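Local coordinates for protein exotoxin 6 (PDB 4ZYS) that is a secreted staphylococcal superantigen-like exotoxin that probably binds host molecules, perhaps including sugars, and may thereby help the bacterium evade immunity, at residues A[105-110]-A[117-122]. Numbering follows the deposited sequence.
Sequences PILEIK and QSSLYQ
Leu107 and Tyr121 meet where the two arms of a beta hairpin diverge, at one margin of the five-stranded beta-grasp sheet in the toxin's ubiquitin-like domain. The pair illustrates how the outer arm of a hairpin peels away while its side chains stay packed. On the buried face, towards helix 130-145 and strand 189-196, Leu107 CB lies 3.8 Å from Tyr121 CB. Leu107 CG stands anti to its own nitrogen (chi1 168°), and with chi2 at 68° this sets Leu107 CD2 against both Tyr121 CB and Ser119 CB, each at 3.8 Å. The Tyr121 ring runs on past the leucine, and Pro105 CG reaches its edge near the ring plane, 4.2 Å from Tyr121 CD2; Ile192 of the neighbouring strand touches Pro105, Leu107 and Tyr121 alike.

Glu108 and Ser118 point to the other, more open face, where their side chains add little. Antiparallel ladder bonds hold the hairpin near its turn: Ile109 N donates to Gln117 O at 2.9 Å and Gln117 N to Ile109 O at 2.8 Å, while Ser119 N donates to Leu107 O. Beyond this the backbones diverge and water takes over the pairing. One molecule accepts from Leu107 N and lies 2.7 Å from Ser119 O. A second water lies within hydrogen-bonding distance of Pro105 O and Ser119 O, and accepts from Tyr121 N at 2.8 Å.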
ATOM      1  N   PRO A 105      -8.386  -7.745 -11.691  1.00 24.10           N
ATOM      2  CA  PRO A 105      -9.120  -8.624 -10.770  1.00 24.05           C
ATOM      3  C   PRO A 105     -10.544  -8.096 -10.563  1.00 26.72           C
ATOM      4  O   PRO A 105     -10.838  -6.958 -10.939  1.00 25.42           O
ATOM      5  CB  PRO A 105      -8.289  -8.535  -9.483  1.00 25.25           C
ATOM      6  CG  PRO A 105      -7.672  -7.171  -9.526  1.00 27.67           C
ATOM      7  CD  PRO A 105      -7.394  -6.906 -10.976  1.00 24.06           C
ATOM      8  N   ILE A 106     -11.429  -8.910  -9.992  1.00 22.31           N
ATOM      9  CA  ILE A 106     -12.776  -8.440  -9.714  1.00 21.40           C
ATOM     10  C   ILE A 106     -12.662  -7.474  -8.574  1.00 23.59           C
ATOM     11  O   ILE A 106     -11.940  -7.761  -7.622  1.00 22.92           O
ATOM     12  CB  ILE A 106     -13.753  -9.621  -9.392  1.00 24.69           C
ATOM     13  CG1 ILE A 106     -14.084 -10.458 -10.631  1.00 25.04           C
ATOM     14  CG2 ILE A 106     -15.044  -9.153  -8.687  1.00 24.78           C
ATOM     15  CD1 ILE A 106     -14.424  -9.679 -11.895  1.00 37.26           C
ATOM     16  N   LEU A 107     -13.283  -6.299  -8.691  1.00 20.29           N
ATOM     17  CA  LEU A 107     -13.303  -5.356  -7.579  1.00 19.52           C
ATOM     18  C   LEU A 107     -14.738  -5.034  -7.284  1.00 24.90           C
ATOM     19  O   LEU A 107     -15.453  -4.553  -8.155  1.00 25.82           O
ATOM     20  CB  LEU A 107     -12.463  -4.062  -7.786  1.00 19.01           C
ATOM     21  CG  LEU A 107     -12.727  -2.958  -6.736  1.00 23.67           C
ATOM     22  CD1 LEU A 107     -12.214  -3.364  -5.317  1.00 23.21           C
ATOM     23  CD2 LEU A 107     -12.214  -1.612  -7.188  1.00 24.59           C
ATOM     24  N   GLU A 108     -15.168  -5.316  -6.065  1.00 23.62           N
ATOM     25  CA  GLU A 108     -16.523  -4.996  -5.623  1.00 23.84           C
ATOM     26  C   GLU A 108     -16.452  -4.175  -4.364  1.00 27.41           C
ATOM     27  O   GLU A 108     -15.612  -4.449  -3.512  1.00 25.45           O
ATOM     28  CB  GLU A 108     -17.364  -6.254  -5.393  1.00 25.63           C
ATOM     29  CG  GLU A 108     -17.760  -6.992  -6.653  1.00 34.71           C
ATOM     30  CD  GLU A 108     -18.575  -8.231  -6.343  1.00 50.93           C
ATOM     31  OE1 GLU A 108     -18.048  -9.126  -5.647  1.00 45.47           O
ATOM     32  OE2 GLU A 108     -19.757  -8.284  -6.750  1.00 48.50           O
ATOM     33  N   ILE A 109     -17.315  -3.160  -4.256  1.00 26.77           N
ATOM     34  CA  ILE A 109     -17.402  -2.297  -3.075  1.00 27.00           C
ATOM     35  C   ILE A 109     -18.825  -2.405  -2.535  1.00 30.26           C
ATOM     36  O   ILE A 109     -19.793  -2.155  -3.257  1.00 30.91           O
ATOM     37  CB  ILE A 109     -16.951  -0.827  -3.346  1.00 30.94           C
ATOM     38  CG1 ILE A 109     -15.501  -0.793  -3.927  1.00 30.08           C
ATOM     39  CG2 ILE A 109     -17.068   0.026  -2.047  1.00 31.73           C
ATOM     40  CD1 ILE A 109     -14.848   0.548  -4.051  1.00 35.61           C
ATOM     41  N   LYS A 110     -18.941  -2.843  -1.280  1.00 25.98           N
ATOM     42  CA  LYS A 110     -20.217  -3.034  -0.595  1.00 26.03           C
ATOM     43  C   LYS A 110     -20.340  -2.019   0.518  1.00 30.15           C
ATOM     44  O   LYS A 110     -19.514  -2.028   1.423  1.00 30.98           O
ATOM     45  CB  LYS A 110     -20.337  -4.488  -0.064  1.00 28.00           C
ATOM     46  CG  LYS A 110     -21.506  -4.731   0.892  1.00 31.00           C
ATOM     47  CD  LYS A 110     -21.868  -6.198   0.997  1.00 39.16           C
ATOM     48  CE  LYS A 110     -22.734  -6.510   2.201  1.00 47.77           C
ATOM     49  NZ  LYS A 110     -24.114  -5.991   2.058  1.00 60.47           N
ATOM     50  N   GLN A 117     -21.072  -3.379  -5.461  1.00 29.77           N
ATOM     51  CA  GLN A 117     -21.002  -2.671  -6.739  1.00 29.07           C
ATOM     52  C   GLN A 117     -19.667  -2.978  -7.382  1.00 30.64           C
ATOM     53  O   GLN A 117     -18.623  -2.709  -6.789  1.00 30.56           O
ATOM     54  CB  GLN A 117     -21.162  -1.129  -6.570  1.00 30.17           C
ATOM     55  CG  GLN A 117     -22.402  -0.630  -5.835  1.00 60.60           C
ATOM     56  CD  GLN A 117     -22.163   0.738  -5.208  1.00 94.39           C
ATOM     57  OE1 GLN A 117     -21.881   0.862  -4.007  1.00 95.47           O
ATOM     58  NE2 GLN A 117     -22.262   1.800  -6.001  1.00 84.58           N
ATOM     59  N   SER A 118     -19.693  -3.537  -8.582  1.00 26.82           N
ATOM     60  CA  SER A 118     -18.477  -3.818  -9.345  1.00 25.93           C
ATOM     61  C   SER A 118     -17.852  -2.519  -9.881  1.00 28.77           C
ATOM     62  O   SER A 118     -18.555  -1.563 -10.237  1.00 26.08           O
ATOM     63  CB  SER A 118     -18.767  -4.763 -10.498  1.00 28.03           C
ATOM     64  OG  SER A 118     -19.766  -4.221 -11.339  1.00 38.33           O
ATOM     65  N   SER A 119     -16.519  -2.498  -9.908  1.00 25.81           N
ATOM     66  CA  SER A 119     -15.731  -1.374 -10.392  1.00 25.10           C
ATOM     67  C   SER A 119     -14.543  -1.917 -11.146  1.00 27.45           C
ATOM     68  O   SER A 119     -14.063  -3.007 -10.833  1.00 26.12           O
ATOM     69  CB  SER A 119     -15.282  -0.499  -9.224  1.00 29.10           C
ATOM     70  OG  SER A 119     -14.650   0.689  -9.673  1.00 40.25           O
ATOM     71  N   LEU A 120     -14.066  -1.180 -12.149  1.00 23.83           N
ATOM     72  CA  LEU A 120     -12.875  -1.598 -12.887  1.00 21.92           C
ATOM     73  C   LEU A 120     -11.614  -1.238 -12.050  1.00 26.48           C
ATOM     74  O   LEU A 120     -11.475  -0.097 -11.596  1.00 25.95           O
ATOM     75  CB  LEU A 120     -12.843  -0.945 -14.285  1.00 20.87           C
ATOM     76  CG  LEU A 120     -11.617  -1.185 -15.179  1.00 24.52           C
ATOM     77  CD1 LEU A 120     -11.345  -2.675 -15.417  1.00 23.80           C
ATOM     78  CD2 LEU A 120     -11.791  -0.489 -16.499  1.00 25.97           C
ATOM     79  N   TYR A 121     -10.742  -2.226 -11.809  1.00 22.07           N
ATOM     80  CA  TYR A 121      -9.483  -2.025 -11.092  1.00 20.82           C
ATOM     81  C   TYR A 121      -8.335  -2.640 -11.895  1.00 22.95           C
ATOM     82  O   TYR A 121      -8.406  -3.817 -12.255  1.00 25.40           O
ATOM     83  CB  TYR A 121      -9.548  -2.609  -9.682  1.00 22.20           C
ATOM     84  CG  TYR A 121      -8.367  -2.206  -8.826  1.00 24.36           C
ATOM     85  CD1 TYR A 121      -8.136  -0.873  -8.504  1.00 26.91           C
ATOM     86  CD2 TYR A 121      -7.473  -3.152  -8.349  1.00 25.06           C
ATOM     87  CE1 TYR A 121      -7.037  -0.492  -7.741  1.00 28.84           C
ATOM     88  CE2 TYR A 121      -6.381  -2.784  -7.568  1.00 26.06           C
ATOM     89  CZ  TYR A 121      -6.155  -1.450  -7.284  1.00 32.22           C
ATOM     90  OH  TYR A 121      -5.093  -1.072  -6.508  1.00 32.40           O
ATOM     91  N   GLN A 122      -7.320  -1.848 -12.225  1.00 15.99           N
ATOM     92  CA  GLN A 122      -6.197  -2.345 -13.036  1.00 16.75           C
ATOM     93  C   GLN A 122      -4.909  -2.476 -12.211  1.00 23.68           C
ATOM     94  O   GLN A 122      -4.491  -1.505 -11.583  1.00 23.68           O
ATOM     95  CB  GLN A 122      -5.945  -1.438 -14.271  1.00 16.70           C
ATOM     96  CG  GLN A 122      -7.171  -1.289 -15.141  1.00 10.09           C
ATOM     97  CD  GLN A 122      -6.975  -0.797 -16.541  1.00 22.50           C
ATOM     98  OE1 GLN A 122      -5.968  -0.194 -16.927  1.00 23.87           O
ATOM     99  NE2 GLN A 122      -7.960  -1.070 -17.348  1.00 13.77           N
TER
HETATM  100  O   HOH W   1     -11.898  -4.766 -12.089  1.00 32.69           O
HETATM  101  O   HOH W   2     -14.740  -5.613 -11.200  1.00 27.38           O